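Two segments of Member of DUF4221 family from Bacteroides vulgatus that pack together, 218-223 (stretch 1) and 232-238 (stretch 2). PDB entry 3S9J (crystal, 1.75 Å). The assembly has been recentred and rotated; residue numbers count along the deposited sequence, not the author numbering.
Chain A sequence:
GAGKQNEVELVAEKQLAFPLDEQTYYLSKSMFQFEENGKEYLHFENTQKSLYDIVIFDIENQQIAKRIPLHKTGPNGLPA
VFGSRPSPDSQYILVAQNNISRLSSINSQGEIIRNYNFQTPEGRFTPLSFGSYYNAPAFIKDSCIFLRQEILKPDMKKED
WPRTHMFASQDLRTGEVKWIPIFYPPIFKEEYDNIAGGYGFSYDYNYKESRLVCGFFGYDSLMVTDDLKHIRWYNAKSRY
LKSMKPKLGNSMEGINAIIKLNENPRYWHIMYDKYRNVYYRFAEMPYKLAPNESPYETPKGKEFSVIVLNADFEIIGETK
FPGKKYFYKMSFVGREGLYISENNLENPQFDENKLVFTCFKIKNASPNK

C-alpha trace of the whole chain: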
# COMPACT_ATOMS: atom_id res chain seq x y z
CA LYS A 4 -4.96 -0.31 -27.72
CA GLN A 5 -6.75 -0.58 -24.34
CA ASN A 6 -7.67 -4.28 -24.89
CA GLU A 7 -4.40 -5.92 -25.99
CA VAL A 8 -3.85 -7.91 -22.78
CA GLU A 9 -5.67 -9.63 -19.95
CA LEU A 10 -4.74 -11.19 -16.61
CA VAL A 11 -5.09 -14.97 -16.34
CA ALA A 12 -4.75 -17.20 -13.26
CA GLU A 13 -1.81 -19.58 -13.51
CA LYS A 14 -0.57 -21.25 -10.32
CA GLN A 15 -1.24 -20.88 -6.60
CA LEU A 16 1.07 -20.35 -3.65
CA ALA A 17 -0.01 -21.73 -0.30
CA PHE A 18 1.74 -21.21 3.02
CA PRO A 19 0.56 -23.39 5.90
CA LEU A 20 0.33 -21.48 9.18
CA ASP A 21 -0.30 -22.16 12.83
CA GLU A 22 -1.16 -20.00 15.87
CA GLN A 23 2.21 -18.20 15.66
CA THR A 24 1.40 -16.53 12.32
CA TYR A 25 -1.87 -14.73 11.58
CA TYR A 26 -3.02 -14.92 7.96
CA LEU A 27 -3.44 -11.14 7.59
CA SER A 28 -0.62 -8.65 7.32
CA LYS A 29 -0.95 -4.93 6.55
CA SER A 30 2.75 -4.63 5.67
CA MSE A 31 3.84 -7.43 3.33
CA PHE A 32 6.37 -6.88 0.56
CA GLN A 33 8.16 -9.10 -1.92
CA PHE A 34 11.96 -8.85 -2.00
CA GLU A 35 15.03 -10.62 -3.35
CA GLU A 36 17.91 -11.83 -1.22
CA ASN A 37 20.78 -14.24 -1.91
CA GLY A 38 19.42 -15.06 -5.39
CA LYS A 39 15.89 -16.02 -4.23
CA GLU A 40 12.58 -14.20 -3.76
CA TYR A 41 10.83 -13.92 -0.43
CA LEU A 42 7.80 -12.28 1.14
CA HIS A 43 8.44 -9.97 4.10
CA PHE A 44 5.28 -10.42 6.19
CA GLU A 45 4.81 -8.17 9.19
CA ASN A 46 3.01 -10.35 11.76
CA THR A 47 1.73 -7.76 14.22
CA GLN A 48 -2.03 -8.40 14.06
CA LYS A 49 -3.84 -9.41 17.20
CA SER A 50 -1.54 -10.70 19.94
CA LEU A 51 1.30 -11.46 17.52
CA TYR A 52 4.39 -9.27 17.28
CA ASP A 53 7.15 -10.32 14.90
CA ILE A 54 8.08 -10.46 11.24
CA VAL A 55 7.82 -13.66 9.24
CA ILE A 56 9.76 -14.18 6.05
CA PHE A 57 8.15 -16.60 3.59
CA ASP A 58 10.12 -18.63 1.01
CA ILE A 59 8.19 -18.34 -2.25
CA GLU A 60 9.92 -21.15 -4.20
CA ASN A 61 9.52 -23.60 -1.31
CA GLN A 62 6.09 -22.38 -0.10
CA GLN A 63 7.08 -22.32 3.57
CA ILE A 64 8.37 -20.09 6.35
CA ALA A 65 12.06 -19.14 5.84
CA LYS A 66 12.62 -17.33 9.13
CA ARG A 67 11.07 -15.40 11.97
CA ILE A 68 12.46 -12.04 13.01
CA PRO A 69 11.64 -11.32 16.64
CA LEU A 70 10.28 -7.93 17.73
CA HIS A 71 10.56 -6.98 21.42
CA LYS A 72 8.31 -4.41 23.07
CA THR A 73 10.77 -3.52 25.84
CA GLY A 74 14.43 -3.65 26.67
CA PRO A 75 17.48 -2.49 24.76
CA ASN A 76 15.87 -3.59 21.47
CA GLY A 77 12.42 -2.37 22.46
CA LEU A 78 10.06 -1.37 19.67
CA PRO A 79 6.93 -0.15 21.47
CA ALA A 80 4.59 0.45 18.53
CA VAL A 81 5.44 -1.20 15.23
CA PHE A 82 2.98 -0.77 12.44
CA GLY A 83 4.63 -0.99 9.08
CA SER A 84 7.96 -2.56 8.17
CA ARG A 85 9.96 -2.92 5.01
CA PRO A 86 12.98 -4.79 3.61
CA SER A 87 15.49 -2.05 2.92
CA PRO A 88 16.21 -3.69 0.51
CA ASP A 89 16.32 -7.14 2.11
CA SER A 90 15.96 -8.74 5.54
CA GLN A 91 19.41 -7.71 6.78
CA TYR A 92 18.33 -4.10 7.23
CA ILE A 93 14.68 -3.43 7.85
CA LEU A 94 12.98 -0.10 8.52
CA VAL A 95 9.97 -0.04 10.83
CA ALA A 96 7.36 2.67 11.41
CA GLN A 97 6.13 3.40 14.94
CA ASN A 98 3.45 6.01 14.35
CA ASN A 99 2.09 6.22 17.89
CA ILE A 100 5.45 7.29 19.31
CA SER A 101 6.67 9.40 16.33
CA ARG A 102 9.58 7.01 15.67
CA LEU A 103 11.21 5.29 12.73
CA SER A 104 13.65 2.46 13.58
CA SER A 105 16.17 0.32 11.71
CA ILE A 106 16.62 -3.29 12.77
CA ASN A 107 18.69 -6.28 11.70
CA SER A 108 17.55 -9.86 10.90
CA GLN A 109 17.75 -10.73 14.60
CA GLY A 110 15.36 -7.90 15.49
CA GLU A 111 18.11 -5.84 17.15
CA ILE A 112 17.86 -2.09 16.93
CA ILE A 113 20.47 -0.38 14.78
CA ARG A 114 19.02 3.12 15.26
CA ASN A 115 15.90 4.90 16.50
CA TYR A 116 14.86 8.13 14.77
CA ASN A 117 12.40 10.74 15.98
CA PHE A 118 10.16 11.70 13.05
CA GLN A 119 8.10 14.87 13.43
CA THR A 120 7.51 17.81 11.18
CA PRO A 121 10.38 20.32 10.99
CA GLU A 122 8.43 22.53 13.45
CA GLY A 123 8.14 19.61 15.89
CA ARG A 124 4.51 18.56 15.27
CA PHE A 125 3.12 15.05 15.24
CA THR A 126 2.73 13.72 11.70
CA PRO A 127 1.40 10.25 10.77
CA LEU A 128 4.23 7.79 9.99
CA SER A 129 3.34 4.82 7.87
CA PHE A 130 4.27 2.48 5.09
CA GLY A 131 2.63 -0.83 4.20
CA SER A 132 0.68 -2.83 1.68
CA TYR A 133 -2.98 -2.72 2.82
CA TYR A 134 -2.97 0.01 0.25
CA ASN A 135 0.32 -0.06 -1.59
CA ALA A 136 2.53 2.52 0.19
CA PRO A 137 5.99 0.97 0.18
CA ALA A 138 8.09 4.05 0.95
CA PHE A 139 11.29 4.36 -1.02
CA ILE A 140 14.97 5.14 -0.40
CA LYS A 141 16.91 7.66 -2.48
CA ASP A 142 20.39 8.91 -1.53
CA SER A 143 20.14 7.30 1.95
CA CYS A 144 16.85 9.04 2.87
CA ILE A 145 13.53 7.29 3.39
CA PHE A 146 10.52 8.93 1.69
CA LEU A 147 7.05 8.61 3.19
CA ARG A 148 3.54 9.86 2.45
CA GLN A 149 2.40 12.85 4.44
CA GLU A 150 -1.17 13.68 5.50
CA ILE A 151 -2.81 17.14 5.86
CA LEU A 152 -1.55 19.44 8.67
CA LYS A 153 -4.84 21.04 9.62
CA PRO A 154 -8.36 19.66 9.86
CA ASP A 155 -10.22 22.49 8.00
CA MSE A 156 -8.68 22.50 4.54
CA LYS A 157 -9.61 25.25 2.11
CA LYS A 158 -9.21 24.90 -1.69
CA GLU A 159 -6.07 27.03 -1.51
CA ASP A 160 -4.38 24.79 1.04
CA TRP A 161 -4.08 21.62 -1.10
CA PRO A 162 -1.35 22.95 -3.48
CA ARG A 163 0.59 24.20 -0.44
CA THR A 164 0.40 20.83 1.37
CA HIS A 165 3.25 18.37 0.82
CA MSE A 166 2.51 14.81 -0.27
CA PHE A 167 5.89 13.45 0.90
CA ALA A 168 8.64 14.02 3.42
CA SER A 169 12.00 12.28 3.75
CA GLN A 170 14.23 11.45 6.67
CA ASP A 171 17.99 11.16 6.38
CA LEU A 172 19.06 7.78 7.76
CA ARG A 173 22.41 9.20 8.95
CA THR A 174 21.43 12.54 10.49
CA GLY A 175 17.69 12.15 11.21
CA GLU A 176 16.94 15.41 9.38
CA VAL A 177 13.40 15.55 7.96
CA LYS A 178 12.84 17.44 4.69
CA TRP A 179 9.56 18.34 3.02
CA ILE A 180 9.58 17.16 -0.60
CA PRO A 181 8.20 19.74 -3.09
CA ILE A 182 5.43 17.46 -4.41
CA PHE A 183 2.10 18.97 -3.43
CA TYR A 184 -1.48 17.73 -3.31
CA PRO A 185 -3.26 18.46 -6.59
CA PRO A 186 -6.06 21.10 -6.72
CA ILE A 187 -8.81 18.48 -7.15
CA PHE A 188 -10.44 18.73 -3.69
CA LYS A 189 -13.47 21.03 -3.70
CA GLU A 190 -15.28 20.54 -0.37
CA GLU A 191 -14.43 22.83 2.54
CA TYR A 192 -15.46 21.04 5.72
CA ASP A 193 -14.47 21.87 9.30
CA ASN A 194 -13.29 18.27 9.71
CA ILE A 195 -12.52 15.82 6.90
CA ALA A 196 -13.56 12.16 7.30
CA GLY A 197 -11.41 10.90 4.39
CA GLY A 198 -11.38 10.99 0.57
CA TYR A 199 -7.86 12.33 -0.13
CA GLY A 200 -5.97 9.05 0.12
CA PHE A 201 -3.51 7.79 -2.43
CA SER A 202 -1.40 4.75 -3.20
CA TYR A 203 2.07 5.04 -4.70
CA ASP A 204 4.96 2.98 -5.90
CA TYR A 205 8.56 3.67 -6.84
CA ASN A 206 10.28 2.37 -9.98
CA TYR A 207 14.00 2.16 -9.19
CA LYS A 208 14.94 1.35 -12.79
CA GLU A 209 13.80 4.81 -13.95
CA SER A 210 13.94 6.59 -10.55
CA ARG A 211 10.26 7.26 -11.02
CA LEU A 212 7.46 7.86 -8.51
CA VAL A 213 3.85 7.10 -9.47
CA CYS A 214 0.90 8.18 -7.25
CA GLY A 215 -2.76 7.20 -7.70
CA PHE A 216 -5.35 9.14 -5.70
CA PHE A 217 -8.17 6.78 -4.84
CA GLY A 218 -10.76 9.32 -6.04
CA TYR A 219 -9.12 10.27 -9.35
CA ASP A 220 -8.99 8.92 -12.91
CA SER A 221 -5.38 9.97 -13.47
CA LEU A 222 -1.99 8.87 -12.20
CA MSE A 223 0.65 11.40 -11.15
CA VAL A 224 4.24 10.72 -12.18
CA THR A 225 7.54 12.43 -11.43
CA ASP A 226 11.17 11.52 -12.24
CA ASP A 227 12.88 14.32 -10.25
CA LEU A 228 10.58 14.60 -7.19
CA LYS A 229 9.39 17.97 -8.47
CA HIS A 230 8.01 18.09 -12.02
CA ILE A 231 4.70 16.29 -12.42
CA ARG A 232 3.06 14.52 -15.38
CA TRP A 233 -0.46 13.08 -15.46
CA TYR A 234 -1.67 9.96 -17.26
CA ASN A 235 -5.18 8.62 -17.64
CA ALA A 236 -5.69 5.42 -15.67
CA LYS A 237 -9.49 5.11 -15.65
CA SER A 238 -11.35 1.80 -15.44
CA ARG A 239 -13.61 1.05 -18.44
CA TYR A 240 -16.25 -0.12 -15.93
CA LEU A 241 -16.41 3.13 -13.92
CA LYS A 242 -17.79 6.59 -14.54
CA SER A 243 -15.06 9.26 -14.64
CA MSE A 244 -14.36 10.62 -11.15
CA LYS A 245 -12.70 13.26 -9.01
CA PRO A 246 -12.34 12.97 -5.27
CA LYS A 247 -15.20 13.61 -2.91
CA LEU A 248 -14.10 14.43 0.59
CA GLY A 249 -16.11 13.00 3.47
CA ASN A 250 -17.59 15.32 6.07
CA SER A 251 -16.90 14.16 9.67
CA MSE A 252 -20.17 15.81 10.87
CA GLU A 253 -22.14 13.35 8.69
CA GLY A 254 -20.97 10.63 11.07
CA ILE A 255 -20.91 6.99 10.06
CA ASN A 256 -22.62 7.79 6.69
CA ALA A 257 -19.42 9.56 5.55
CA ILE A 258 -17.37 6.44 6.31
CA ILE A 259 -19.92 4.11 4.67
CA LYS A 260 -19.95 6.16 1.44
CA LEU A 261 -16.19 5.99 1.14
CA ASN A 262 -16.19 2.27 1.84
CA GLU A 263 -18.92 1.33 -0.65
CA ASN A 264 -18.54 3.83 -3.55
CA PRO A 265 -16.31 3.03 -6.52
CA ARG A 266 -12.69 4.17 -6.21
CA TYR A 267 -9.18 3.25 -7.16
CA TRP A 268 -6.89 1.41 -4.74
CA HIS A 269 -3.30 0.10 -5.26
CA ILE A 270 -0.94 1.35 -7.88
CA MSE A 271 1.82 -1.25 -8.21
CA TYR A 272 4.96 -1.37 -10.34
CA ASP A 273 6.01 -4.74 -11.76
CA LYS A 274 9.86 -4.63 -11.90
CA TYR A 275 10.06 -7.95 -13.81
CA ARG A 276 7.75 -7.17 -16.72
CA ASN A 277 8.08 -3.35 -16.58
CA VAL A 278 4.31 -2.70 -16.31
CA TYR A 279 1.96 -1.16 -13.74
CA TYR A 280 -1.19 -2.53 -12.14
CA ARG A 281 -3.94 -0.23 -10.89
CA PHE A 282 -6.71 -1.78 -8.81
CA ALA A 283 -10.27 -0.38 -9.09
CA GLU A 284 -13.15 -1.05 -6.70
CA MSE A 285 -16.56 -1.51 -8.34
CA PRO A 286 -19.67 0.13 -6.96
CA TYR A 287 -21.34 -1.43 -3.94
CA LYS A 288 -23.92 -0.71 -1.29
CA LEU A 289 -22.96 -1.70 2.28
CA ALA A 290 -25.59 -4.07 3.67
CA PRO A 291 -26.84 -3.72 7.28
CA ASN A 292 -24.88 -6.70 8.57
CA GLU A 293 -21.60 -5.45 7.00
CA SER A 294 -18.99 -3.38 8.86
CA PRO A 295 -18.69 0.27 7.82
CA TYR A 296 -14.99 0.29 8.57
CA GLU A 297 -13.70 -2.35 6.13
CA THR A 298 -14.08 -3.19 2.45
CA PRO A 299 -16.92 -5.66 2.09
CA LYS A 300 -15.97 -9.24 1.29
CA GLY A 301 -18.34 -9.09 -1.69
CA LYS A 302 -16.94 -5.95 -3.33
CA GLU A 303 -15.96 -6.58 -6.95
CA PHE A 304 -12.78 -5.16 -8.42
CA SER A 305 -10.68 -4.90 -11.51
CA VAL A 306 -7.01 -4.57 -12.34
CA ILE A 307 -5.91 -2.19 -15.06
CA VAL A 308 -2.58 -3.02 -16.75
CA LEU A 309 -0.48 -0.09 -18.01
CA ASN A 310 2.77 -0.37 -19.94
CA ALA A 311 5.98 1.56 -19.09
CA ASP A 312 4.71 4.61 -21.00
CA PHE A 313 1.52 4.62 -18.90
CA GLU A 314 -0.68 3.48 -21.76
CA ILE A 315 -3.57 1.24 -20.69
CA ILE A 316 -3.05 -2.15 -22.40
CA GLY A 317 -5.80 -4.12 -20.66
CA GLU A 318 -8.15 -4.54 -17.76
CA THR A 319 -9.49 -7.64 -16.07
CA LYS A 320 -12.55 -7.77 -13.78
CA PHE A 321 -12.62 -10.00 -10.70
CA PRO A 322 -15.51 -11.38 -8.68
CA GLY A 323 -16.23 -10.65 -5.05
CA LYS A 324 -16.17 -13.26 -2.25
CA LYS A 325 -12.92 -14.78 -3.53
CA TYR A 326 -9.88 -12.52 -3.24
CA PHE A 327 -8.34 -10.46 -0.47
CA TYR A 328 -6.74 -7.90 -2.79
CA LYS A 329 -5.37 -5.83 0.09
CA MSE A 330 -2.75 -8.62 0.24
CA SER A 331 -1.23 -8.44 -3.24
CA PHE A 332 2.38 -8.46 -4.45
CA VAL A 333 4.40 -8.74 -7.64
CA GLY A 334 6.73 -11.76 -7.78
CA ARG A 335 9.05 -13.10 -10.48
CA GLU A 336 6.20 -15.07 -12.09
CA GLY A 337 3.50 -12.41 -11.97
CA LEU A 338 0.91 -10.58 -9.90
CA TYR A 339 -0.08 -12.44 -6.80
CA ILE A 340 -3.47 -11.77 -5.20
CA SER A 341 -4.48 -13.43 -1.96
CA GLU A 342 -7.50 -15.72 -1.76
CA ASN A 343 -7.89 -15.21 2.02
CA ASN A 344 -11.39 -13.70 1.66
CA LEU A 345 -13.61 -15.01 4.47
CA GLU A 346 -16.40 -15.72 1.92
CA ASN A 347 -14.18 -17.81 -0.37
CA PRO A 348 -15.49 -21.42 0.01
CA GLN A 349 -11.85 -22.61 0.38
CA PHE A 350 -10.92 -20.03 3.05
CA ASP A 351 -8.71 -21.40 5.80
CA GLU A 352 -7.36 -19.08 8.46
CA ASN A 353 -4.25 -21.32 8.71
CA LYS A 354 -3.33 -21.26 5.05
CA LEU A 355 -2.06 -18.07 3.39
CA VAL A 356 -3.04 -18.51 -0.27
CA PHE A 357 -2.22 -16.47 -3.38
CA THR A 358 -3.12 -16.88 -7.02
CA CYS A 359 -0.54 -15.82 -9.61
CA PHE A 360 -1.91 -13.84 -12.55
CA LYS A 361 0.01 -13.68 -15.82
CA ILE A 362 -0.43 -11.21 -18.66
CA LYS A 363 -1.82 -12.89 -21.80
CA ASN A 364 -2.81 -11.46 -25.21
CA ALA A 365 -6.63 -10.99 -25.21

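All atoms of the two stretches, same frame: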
# COMPACT_ATOMS: atom_id res chain seq x y z
N GLY A 218 -9.58 8.68 -5.44
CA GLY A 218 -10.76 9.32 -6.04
C GLY A 218 -10.56 9.92 -7.42
O GLY A 218 -11.40 10.69 -7.86
N TYR A 219 -9.48 9.58 -8.11
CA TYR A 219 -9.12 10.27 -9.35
C TYR A 219 -8.77 9.34 -10.50
O TYR A 219 -8.04 8.37 -10.33
CB TYR A 219 -7.95 11.22 -9.08
CG TYR A 219 -7.74 12.35 -10.07
CD1 TYR A 219 -8.81 13.03 -10.65
CD2 TYR A 219 -6.46 12.79 -10.38
CE1 TYR A 219 -8.59 14.10 -11.53
CE2 TYR A 219 -6.23 13.85 -11.26
CZ TYR A 219 -7.29 14.50 -11.82
OH TYR A 219 -7.05 15.56 -12.67
N ASP A 220 -9.25 9.68 -11.69
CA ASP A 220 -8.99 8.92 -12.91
C ASP A 220 -7.52 8.86 -13.32
O ASP A 220 -7.13 7.94 -14.01
CB ASP A 220 -9.71 9.55 -14.10
CG ASP A 220 -11.19 9.35 -14.08
OD1 ASP A 220 -11.75 8.82 -13.11
OD2 ASP A 220 -11.78 9.70 -15.10
N SER A 221 -6.72 9.84 -12.93
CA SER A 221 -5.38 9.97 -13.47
C SER A 221 -4.30 9.63 -12.46
O SER A 221 -4.46 9.85 -11.25
CB SER A 221 -5.15 11.37 -14.04
OG SER A 221 -5.94 11.58 -15.19
N LEU A 222 -3.21 9.09 -12.97
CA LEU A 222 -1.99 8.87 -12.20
C LEU A 222 -1.04 10.06 -12.33
O LEU A 222 -0.92 10.67 -13.39
CB LEU A 222 -1.24 7.63 -12.70
CG LEU A 222 -1.93 6.28 -12.55
CD1 LEU A 222 -1.08 5.20 -13.25
CD2 LEU A 222 -2.16 5.97 -11.04
N MSE A 223 -0.32 10.33 -11.24
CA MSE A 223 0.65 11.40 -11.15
C MSE A 223 2.02 10.76 -11.17
O MSE A 223 2.27 9.79 -10.44
CB MSE A 223 0.44 12.12 -9.82
CG MSE A 223 1.12 13.42 -9.68
SE MSE A 223 1.05 13.93 -7.81
CE MSE A 223 2.70 13.09 -7.30
N ARG A 232 3.80 14.87 -14.16
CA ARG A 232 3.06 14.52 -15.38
C ARG A 232 1.84 13.69 -14.98
O ARG A 232 1.88 12.95 -14.00
CB ARG A 232 3.93 13.69 -16.34
CG ARG A 232 5.11 14.44 -16.90
CD ARG A 232 5.82 13.64 -18.00
NE ARG A 232 6.26 12.28 -17.63
CZ ARG A 232 7.26 12.00 -16.78
NH1 ARG A 232 7.92 12.97 -16.15
NH2 ARG A 232 7.61 10.74 -16.56
N TRP A 233 0.77 13.81 -15.76
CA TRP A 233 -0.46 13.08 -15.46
C TRP A 233 -0.81 12.17 -16.62
O TRP A 233 -0.67 12.56 -17.78
CB TRP A 233 -1.61 14.05 -15.20
CG TRP A 233 -1.41 14.91 -13.99
CD1 TRP A 233 -0.83 16.15 -13.95
CD2 TRP A 233 -1.81 14.61 -12.66
NE1 TRP A 233 -0.84 16.62 -12.67
CE2 TRP A 233 -1.43 15.69 -11.86
CE3 TRP A 233 -2.44 13.50 -12.07
CZ2 TRP A 233 -1.67 15.72 -10.48
CZ3 TRP A 233 -2.68 13.54 -10.69
CH2 TRP A 233 -2.30 14.63 -9.92
N TYR A 234 -1.26 10.95 -16.28
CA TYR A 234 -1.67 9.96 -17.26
C TYR A 234 -3.02 9.36 -16.89
O TYR A 234 -3.26 9.01 -15.73
CB TYR A 234 -0.67 8.82 -17.34
CG TYR A 234 0.71 9.25 -17.78
CD1 TYR A 234 1.01 9.37 -19.13
CD2 TYR A 234 1.71 9.51 -16.85
CE1 TYR A 234 2.27 9.75 -19.54
CE2 TYR A 234 2.97 9.90 -17.26
CZ TYR A 234 3.25 10.02 -18.60
OH TYR A 234 4.50 10.38 -19.01
N ASN A 235 -3.88 9.23 -17.88
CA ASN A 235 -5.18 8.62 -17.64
C ASN A 235 -5.04 7.16 -17.22
O ASN A 235 -4.33 6.39 -17.85
CB ASN A 235 -6.04 8.68 -18.90
CG ASN A 235 -7.43 8.13 -18.66
OD1 ASN A 235 -7.78 7.06 -19.15
ND2 ASN A 235 -8.22 8.84 -17.87
N ALA A 236 -5.73 6.78 -16.16
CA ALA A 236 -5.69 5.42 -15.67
C ALA A 236 -7.07 5.04 -15.16
O ALA A 236 -7.22 4.50 -14.08
CB ALA A 236 -4.64 5.29 -14.56
N LYS A 237 -8.08 5.32 -15.99
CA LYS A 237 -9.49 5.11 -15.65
C LYS A 237 -9.92 3.70 -16.02
O LYS A 237 -9.59 3.20 -17.10
CB LYS A 237 -10.35 6.13 -16.44
CG LYS A 237 -11.84 5.88 -16.41
CD LYS A 237 -12.60 6.90 -17.27
CE LYS A 237 -14.07 6.51 -17.32
NZ LYS A 237 -14.33 5.16 -17.92
N SER A 238 -10.70 3.08 -15.15
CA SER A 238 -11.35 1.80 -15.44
C SER A 238 -12.46 1.97 -16.49
O SER A 238 -13.27 2.90 -16.40
CB SER A 238 -12.01 1.25 -14.19
OG SER A 238 -12.82 0.14 -14.51

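The two stretches form neighbouring antiparallel strands, 221-223 and 232-235, whose axes approach to 4.4 Å with N-to-C directions 151° apart. The register follows from the CA pairs: Ser-221 CA lies 4.4 Å from Asn-235 CA, Leu-222 CA 5.2 Å from Tyr-234 CA, and Met-223 CA 4.8 Å from Trp-233 CA. The wider middle spacing marks the hydrogen-bonded pair, and the narrower ones flanking it are non-hydrogen-bonded.

That middle pair is joined in both directions. Leu-222 N donates to Tyr-234 O at 2.8 Å with an N-H...acceptor angle of 157°, and Tyr-234 N donates to Leu-222 O at 2.9 Å and 161°. The same carbonyls also receive CA-H...O contacts, from Ser-221 CA to Tyr-234 O (3.2 Å) and from Trp-233 CA to Leu-222 O (3.2 Å); a third runs from Met-223 CA to Arg-232 O (3.5 Å). Just beyond the strands, Ala-236 N donates to Asp-220 O at 2.8 Å and 146°, so the backbone pairing persists into the loop. Lys-237 N also comes within 3.4 Å of Asp-220 O, but the angle is too poor for a hydrogen bond.

The largest bump is the indole of Trp-233, whose residue has 100 Å² covered by stretch 1, the most of any residue here. Its chi1 of -64° (m) and chi2 of 91° bring the ring across toward the first stretch, where it meets Met-223, on the same face of the sheet, and Tyr-219. Met-223, a selenomethionine, lays its aliphatic stem over one face of the indole: Met-223 CB is 3.5 Å from Trp-233 CZ3, and Met-223 CG sits 3.8 Å from the centroid of the Trp-233 six-membered ring, only 16° off its normal, a CH-pi arrangement. Met-223 SE is farther off, 4.7 Å from the centroid of the Trp-233 six-membered ring and oblique at 40°, as the end of the side chain leads away.

Tyr-219 meets the same indole in an offset edge-to-face pair. The ring planes stand at 81° and the centroids of the Tyr-219 ring and the Trp-233 six-membered ring are 5.6 Å apart. Tyr-219 CE2 reaches 3.6 Å from Trp-233 CZ3, which places a tyrosine edge against the indole. Ser-221, its CB 4.0 Å from Trp-233 CE3, adds a small side chain beside the ring.

Leu-222 and Tyr-234 project from the other face. There the small methyl of Ala-236, pointing toward stretch 1, packs against the branch point of the leucine, with Leu-222 CG 3.5 Å from Ala-236 CB. Tyr-234 is steadied within its own stretch: Arg-232 NE donates to Tyr-234 OH at 2.9 Å and 164°. Near the loop end, the aliphatic part of Lys-237 passes Asp-220, with Lys-237 CD 3.6 Å from Asp-220 OD2, while Lys-237 NZ turns to donate to Ser-238 O at 2.9 Å. Altogether the contact buries 534 Å², counting both sides.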